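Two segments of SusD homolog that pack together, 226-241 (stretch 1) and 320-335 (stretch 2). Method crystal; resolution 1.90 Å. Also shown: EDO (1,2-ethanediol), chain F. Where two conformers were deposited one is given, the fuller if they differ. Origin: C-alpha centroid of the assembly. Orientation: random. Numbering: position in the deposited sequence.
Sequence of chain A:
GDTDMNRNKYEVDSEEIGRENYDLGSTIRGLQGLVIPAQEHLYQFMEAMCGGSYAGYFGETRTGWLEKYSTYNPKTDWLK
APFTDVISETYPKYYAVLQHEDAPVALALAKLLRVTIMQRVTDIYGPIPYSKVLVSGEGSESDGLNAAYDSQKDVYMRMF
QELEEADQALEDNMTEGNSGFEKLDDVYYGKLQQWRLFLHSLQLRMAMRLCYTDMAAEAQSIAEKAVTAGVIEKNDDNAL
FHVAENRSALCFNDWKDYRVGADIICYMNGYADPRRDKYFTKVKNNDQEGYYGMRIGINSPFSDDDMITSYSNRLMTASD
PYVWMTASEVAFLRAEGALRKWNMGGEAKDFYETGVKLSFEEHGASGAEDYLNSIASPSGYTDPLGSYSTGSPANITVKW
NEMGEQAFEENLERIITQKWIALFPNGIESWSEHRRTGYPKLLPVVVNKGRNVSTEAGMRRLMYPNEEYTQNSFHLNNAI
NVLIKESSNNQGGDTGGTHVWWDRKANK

Stretch 1 226-241: AVTAGVIEKNDDNALF
Stretch 2, residues 320-335: DPYVWMTASEVAFLRA

Contact between residues 226-241 and 320-335 of the SusD homolog, burying 884 Å² summed over both sides. Stretch 1 begins in a helix; Gly230 is the first residue to leave helical phi/psi (113°, 118°, where a CB would jam against the preceding carbonyl O). The chain then runs extended through Val231 and Ile232, makes a 3-10 turn at 235-237 and ends as strand 239-241. Stretch 2 is strand 322-325 followed by a helix from 327. The strands run antiparallel, their N-to-C directions 151° apart and their axes 4.7 Å apart at closest approach. Phe241 pairs with Tyr322 (Phe241 N to Tyr322 O 2.8 Å; Tyr322 N to Phe241 O 2.9 Å), Leu240 lies opposite Val323 without hydrogen bonds (CA-CA 4.6 Å), and Ala239 pairs with Met325. Between the last two pairs a bulge shifts the register by one: Trp324, at phi/psi -86/-54°, sends its N to Ala239 O at 2.8 Å, while Met325 N reaches the same oxygen weakly at 3.3 Å and Ala239 N binds Met325 O at 2.9 Å. On one face Leu240 (m, p) lays CD2 3.7 Å from Pro321 CG and CD1 4.2 Å from Val323 CG1. On the other, Phe241 (chi1 t) meets the Tyr322 ring (chi1 m) obliquely, CD2 to CD2 3.9 Å. Trp324 (chi1 m), in the bulge with its CA-to-CB bond sideways, has Phe241 N over one face of its ring; Phe241 CB lies 3.6 Å from Trp324 NE1. Ala239 CB lies 4.0 Å from Trp324 CB and 4.4 Å from Met325 CB. Asn238 (m) joins strand to helix: OD1 accepts from Ala327 N at 2.8 Å, and ND2 donates to Asn235 OD1 at 3.0 Å. Thr326 (p) caps the helix, OG1 accepting from Glu329 N at 3.2 Å. Ala327 is the bump that fills the hollow of the loop: its CB sits 4.0 Å from Ile232 CG2, 3.8 Å from Glu233 C and 4.0 Å from Asn235 OD1. Ile232 (m, t) points into stretch 2, CD1 4.0 Å from selenomethionine Met325 CG. Beyond Ala327, Val330 (t) places CG1 3.5 Å from Val231 CG2 and 3.3 Å from Ile232 O. A water donates to Ile232 O and Ala327 O. Arg334 (m, t, p) closes the far end: NH1 forms a salt bridge with Glu233 OE2 (3.0 Å) near the guanidinium plane, and NH2 lies 3.6 Å from Val227 CG1. Glu233 CA-CB points away, but the side chain (m, t, chi3 -66°) brings its carboxylate back; a second water joins OE2 to Arg334 NH2.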

# COMPACT_ATOMS: atom_id res chain seq x y z
N ALA A 226 -8.23 -15.14 -12.08
CA ALA A 226 -7.35 -15.21 -10.90
C ALA A 226 -8.05 -15.87 -9.71
O ALA A 226 -7.50 -16.77 -9.10
CB ALA A 226 -6.88 -13.84 -10.53
N VAL A 227 -9.29 -15.45 -9.44
CA VAL A 227 -10.07 -16.07 -8.41
C VAL A 227 -10.31 -17.54 -8.70
O VAL A 227 -10.18 -18.39 -7.81
CB VAL A 227 -11.41 -15.30 -8.21
CG1 VAL A 227 -12.38 -16.09 -7.36
CG2 VAL A 227 -11.13 -13.98 -7.54
N THR A 228 -10.66 -17.87 -9.94
CA THR A 228 -10.84 -19.25 -10.29
C THR A 228 -9.56 -20.06 -10.07
O THR A 228 -9.63 -21.20 -9.65
CB THR A 228 -11.31 -19.39 -11.77
OG1 THR A 228 -12.56 -18.73 -11.87
CG2 THR A 228 -11.48 -20.84 -12.16
N ALA A 229 -8.40 -19.48 -10.36
CA ALA A 229 -7.12 -20.20 -10.22
C ALA A 229 -6.72 -20.41 -8.77
O ALA A 229 -5.89 -21.29 -8.50
CB ALA A 229 -5.99 -19.47 -10.97
N GLY A 230 -7.29 -19.61 -7.86
CA GLY A 230 -7.09 -19.79 -6.45
C GLY A 230 -6.32 -18.61 -5.85
O GLY A 230 -5.17 -18.39 -6.20
N VAL A 231 -6.95 -17.89 -4.92
CA VAL A 231 -6.34 -16.75 -4.23
C VAL A 231 -6.20 -17.10 -2.75
O VAL A 231 -6.69 -18.15 -2.31
CB VAL A 231 -7.15 -15.46 -4.41
CG1 VAL A 231 -7.07 -14.96 -5.85
CG2 VAL A 231 -8.64 -15.66 -4.01
N ILE A 232 -5.51 -16.24 -2.00
CA ILE A 232 -5.33 -16.41 -0.57
C ILE A 232 -6.69 -16.25 0.13
O ILE A 232 -7.34 -15.21 0.03
CB ILE A 232 -4.32 -15.36 -0.01
CG1 ILE A 232 -2.93 -15.58 -0.60
CG2 ILE A 232 -4.26 -15.42 1.50
CD1 ILE A 232 -1.99 -14.41 -0.39
N GLU A 233 -7.10 -17.31 0.84
CA GLU A 233 -8.42 -17.34 1.52
C GLU A 233 -8.32 -17.61 3.02
O GLU A 233 -9.27 -17.40 3.74
CB GLU A 233 -9.31 -18.41 0.90
CG GLU A 233 -9.78 -18.06 -0.49
CD GLU A 233 -10.82 -19.06 -1.03
OE1 GLU A 233 -10.46 -20.21 -1.23
OE2 GLU A 233 -11.97 -18.68 -1.24
N LYS A 234 -7.17 -18.08 3.47
CA LYS A 234 -6.92 -18.40 4.85
C LYS A 234 -5.75 -17.60 5.34
O LYS A 234 -4.81 -17.39 4.58
CB LYS A 234 -6.51 -19.88 4.98
CG LYS A 234 -7.55 -20.92 4.60
CD LYS A 234 -7.00 -22.33 4.78
CE LYS A 234 -5.62 -22.49 4.14
NZ LYS A 234 -5.19 -23.90 3.99
N ASN A 235 -5.78 -17.16 6.59
CA ASN A 235 -4.68 -16.39 7.12
C ASN A 235 -3.33 -17.16 7.12
O ASN A 235 -2.28 -16.57 7.05
CB ASN A 235 -5.04 -15.92 8.53
CG ASN A 235 -5.86 -14.64 8.50
OD1 ASN A 235 -5.56 -13.69 7.76
ND2 ASN A 235 -6.89 -14.59 9.31
N ASP A 236 -3.37 -18.48 7.19
CA ASP A 236 -2.14 -19.28 7.12
C ASP A 236 -1.41 -19.13 5.78
O ASP A 236 -0.22 -19.36 5.73
CB ASP A 236 -2.43 -20.77 7.35
CG ASP A 236 -2.66 -21.09 8.82
OD1 ASP A 236 -2.30 -20.27 9.71
OD2 ASP A 236 -3.21 -22.18 9.06
N ASP A 237 -2.11 -18.70 4.73
CA ASP A 237 -1.49 -18.50 3.45
C ASP A 237 -1.08 -17.03 3.18
O ASP A 237 -0.69 -16.71 2.08
CB ASP A 237 -2.42 -19.02 2.35
CG ASP A 237 -2.56 -20.54 2.39
OD1 ASP A 237 -1.54 -21.19 2.73
OD2 ASP A 237 -3.65 -21.07 2.06
N ASN A 238 -1.22 -16.15 4.16
CA ASN A 238 -0.84 -14.76 3.97
C ASN A 238 0.63 -14.70 3.56
O ASN A 238 1.43 -15.51 4.03
CB ASN A 238 -1.03 -13.94 5.26
CG ASN A 238 -2.49 -13.79 5.68
OD1 ASN A 238 -3.41 -14.01 4.89
ND2 ASN A 238 -2.71 -13.35 6.91
N ALA A 239 0.97 -13.72 2.73
CA ALA A 239 2.33 -13.48 2.27
C ALA A 239 3.00 -12.50 3.23
O ALA A 239 2.63 -11.31 3.27
CB ALA A 239 2.32 -12.91 0.89
N LEU A 240 3.94 -13.02 4.02
CA LEU A 240 4.68 -12.24 4.98
C LEU A 240 6.14 -12.44 4.69
O LEU A 240 6.58 -13.60 4.49
CB LEU A 240 4.42 -12.72 6.39
CG LEU A 240 3.22 -12.25 7.20
CD1 LEU A 240 1.94 -12.35 6.45
CD2 LEU A 240 3.22 -13.12 8.46
N PHE A 241 6.93 -11.37 4.72
CA PHE A 241 8.39 -11.48 4.64
C PHE A 241 8.89 -11.54 6.07
O PHE A 241 8.86 -10.55 6.81
CB PHE A 241 9.00 -10.34 3.83
CG PHE A 241 10.50 -10.34 3.77
CD1 PHE A 241 11.21 -11.50 3.44
CD2 PHE A 241 11.21 -9.17 3.99
CE1 PHE A 241 12.57 -11.50 3.32
CE2 PHE A 241 12.59 -9.16 3.88
CZ PHE A 241 13.27 -10.32 3.57
N ASP A 320 8.94 -8.55 14.19
CA ASP A 320 7.73 -8.65 13.41
C ASP A 320 8.05 -8.84 11.91
O ASP A 320 9.04 -8.29 11.42
CB ASP A 320 6.92 -7.39 13.53
CG ASP A 320 6.36 -7.17 14.93
OD1 ASP A 320 6.45 -8.06 15.79
OD2 ASP A 320 5.79 -6.08 15.14
N PRO A 321 7.18 -9.58 11.17
CA PRO A 321 7.34 -9.72 9.73
C PRO A 321 6.80 -8.50 9.00
O PRO A 321 6.12 -7.68 9.62
CB PRO A 321 6.47 -10.93 9.41
CG PRO A 321 5.39 -10.87 10.45
CD PRO A 321 6.08 -10.41 11.69
N TYR A 322 7.14 -8.35 7.72
CA TYR A 322 6.53 -7.36 6.88
C TYR A 322 5.35 -8.03 6.15
O TYR A 322 5.54 -9.08 5.50
CB TYR A 322 7.52 -6.80 5.89
CG TYR A 322 8.69 -6.07 6.47
CD1 TYR A 322 8.62 -4.71 6.76
CD2 TYR A 322 9.88 -6.73 6.71
CE1 TYR A 322 9.72 -4.03 7.28
CE2 TYR A 322 10.97 -6.06 7.28
CZ TYR A 322 10.88 -4.69 7.53
OH TYR A 322 11.97 -4.02 8.08
N VAL A 323 4.16 -7.42 6.20
CA VAL A 323 2.95 -8.07 5.70
C VAL A 323 2.69 -7.59 4.29
O VAL A 323 2.40 -6.40 4.08
CB VAL A 323 1.72 -7.80 6.63
CG1 VAL A 323 0.45 -8.45 6.08
CG2 VAL A 323 1.98 -8.30 8.06
N TRP A 324 2.81 -8.49 3.31
CA TRP A 324 2.56 -8.12 1.92
C TRP A 324 1.09 -8.20 1.49
O TRP A 324 0.56 -7.26 0.95
CB TRP A 324 3.32 -9.03 1.00
CG TRP A 324 4.82 -8.92 1.06
CD1 TRP A 324 5.56 -8.19 1.90
CD2 TRP A 324 5.72 -9.60 0.21
NE1 TRP A 324 6.91 -8.37 1.64
CE2 TRP A 324 7.02 -9.23 0.57
CE3 TRP A 324 5.55 -10.49 -0.85
CZ2 TRP A 324 8.16 -9.72 -0.08
CZ3 TRP A 324 6.66 -10.94 -1.54
CH2 TRP A 324 7.95 -10.57 -1.15
N MSE A 325 0.45 -9.34 1.68
CA MSE A 325 -0.91 -9.55 1.20
C MSE A 325 -1.58 -10.54 2.10
O MSE A 325 -1.03 -11.59 2.40
CB MSE A 325 -0.87 -10.07 -0.24
CG MSE A 325 -2.31 -10.40 -0.64
SE MSE A 325 -3.24 -9.23 -1.90
CE MSE A 325 -1.70 -9.01 -3.13
N THR A 326 -2.80 -10.19 2.53
CA THR A 326 -3.55 -11.03 3.43
C THR A 326 -4.89 -11.49 2.87
O THR A 326 -5.47 -10.91 1.94
CB THR A 326 -3.87 -10.31 4.73
OG1 THR A 326 -4.81 -9.25 4.45
CG2 THR A 326 -2.60 -9.80 5.39
N ALA A 327 -5.38 -12.55 3.46
CA ALA A 327 -6.73 -13.06 3.17
C ALA A 327 -7.79 -11.99 3.33
O ALA A 327 -8.70 -11.94 2.54
CB ALA A 327 -7.04 -14.24 4.07
N SER A 328 -7.68 -11.13 4.34
CA SER A 328 -8.65 -10.03 4.51
C SER A 328 -8.66 -9.12 3.29
O SER A 328 -9.72 -8.79 2.75
CB SER A 328 -8.34 -9.20 5.76
OG SER A 328 -9.27 -8.17 5.92
N GLU A 329 -7.49 -8.73 2.80
CA GLU A 329 -7.42 -7.83 1.63
C GLU A 329 -8.07 -8.48 0.41
O GLU A 329 -8.87 -7.86 -0.32
CB GLU A 329 -5.98 -7.42 1.29
CG GLU A 329 -5.90 -6.53 0.03
CD GLU A 329 -4.49 -6.18 -0.53
OE1 GLU A 329 -3.44 -6.44 0.10
OE2 GLU A 329 -4.44 -5.64 -1.67
N VAL A 330 -7.78 -9.76 0.21
CA VAL A 330 -8.36 -10.51 -0.92
C VAL A 330 -9.89 -10.59 -0.82
O VAL A 330 -10.58 -10.38 -1.79
CB VAL A 330 -7.73 -11.92 -1.00
CG1 VAL A 330 -8.51 -12.84 -1.93
CG2 VAL A 330 -6.32 -11.79 -1.50
N ALA A 331 -10.40 -10.80 0.40
CA ALA A 331 -11.83 -10.80 0.61
C ALA A 331 -12.46 -9.44 0.26
O ALA A 331 -13.52 -9.40 -0.33
CB ALA A 331 -12.18 -11.22 2.05
N PHE A 332 -11.82 -8.33 0.65
CA PHE A 332 -12.35 -7.00 0.33
C PHE A 332 -12.28 -6.70 -1.15
O PHE A 332 -13.16 -6.05 -1.71
CB PHE A 332 -11.63 -5.91 1.15
CG PHE A 332 -11.97 -5.96 2.60
CD1 PHE A 332 -13.29 -5.88 3.02
CD2 PHE A 332 -10.98 -6.04 3.55
CE1 PHE A 332 -13.59 -5.91 4.37
CE2 PHE A 332 -11.27 -6.07 4.91
CZ PHE A 332 -12.58 -5.97 5.33
N LEU A 333 -11.27 -7.23 -1.83
CA LEU A 333 -11.19 -7.10 -3.28
C LEU A 333 -12.34 -7.87 -3.93
O LEU A 333 -12.99 -7.39 -4.86
CB LEU A 333 -9.84 -7.60 -3.81
CG LEU A 333 -8.66 -6.66 -3.52
CD1 LEU A 333 -7.33 -7.38 -3.66
CD2 LEU A 333 -8.71 -5.48 -4.46
N ARG A 334 -12.58 -9.08 -3.48
CA ARG A 334 -13.70 -9.86 -3.99
C ARG A 334 -15.03 -9.18 -3.66
O ARG A 334 -15.95 -9.23 -4.47
CB ARG A 334 -13.65 -11.31 -3.46
CG ARG A 334 -12.48 -12.07 -4.06
CD ARG A 334 -12.27 -13.40 -3.41
NE ARG A 334 -13.14 -14.42 -3.97
CZ ARG A 334 -13.14 -15.68 -3.56
NH1 ARG A 334 -12.33 -16.04 -2.57
NH2 ARG A 334 -13.92 -16.57 -4.14
N ALA A 335 -15.15 -8.55 -2.49
CA ALA A 335 -16.38 -7.85 -2.16
C ALA A 335 -16.66 -6.74 -3.17
O ALA A 335 -17.79 -6.60 -3.59
CB ALA A 335 -16.35 -7.26 -0.73
C1 EDO F . 2.95 -5.86 -2.01
O1 EDO F . 2.71 -4.56 -2.55
C2 EDO F . 2.97 -5.62 -0.54
O2 EDO F . 1.65 -5.17 -0.27
O HOH W 1 -9.55 -14.09 1.24
O HOH W 2 -13.75 -19.22 -3.19
O HOH W 3 -6.21 -11.34 6.95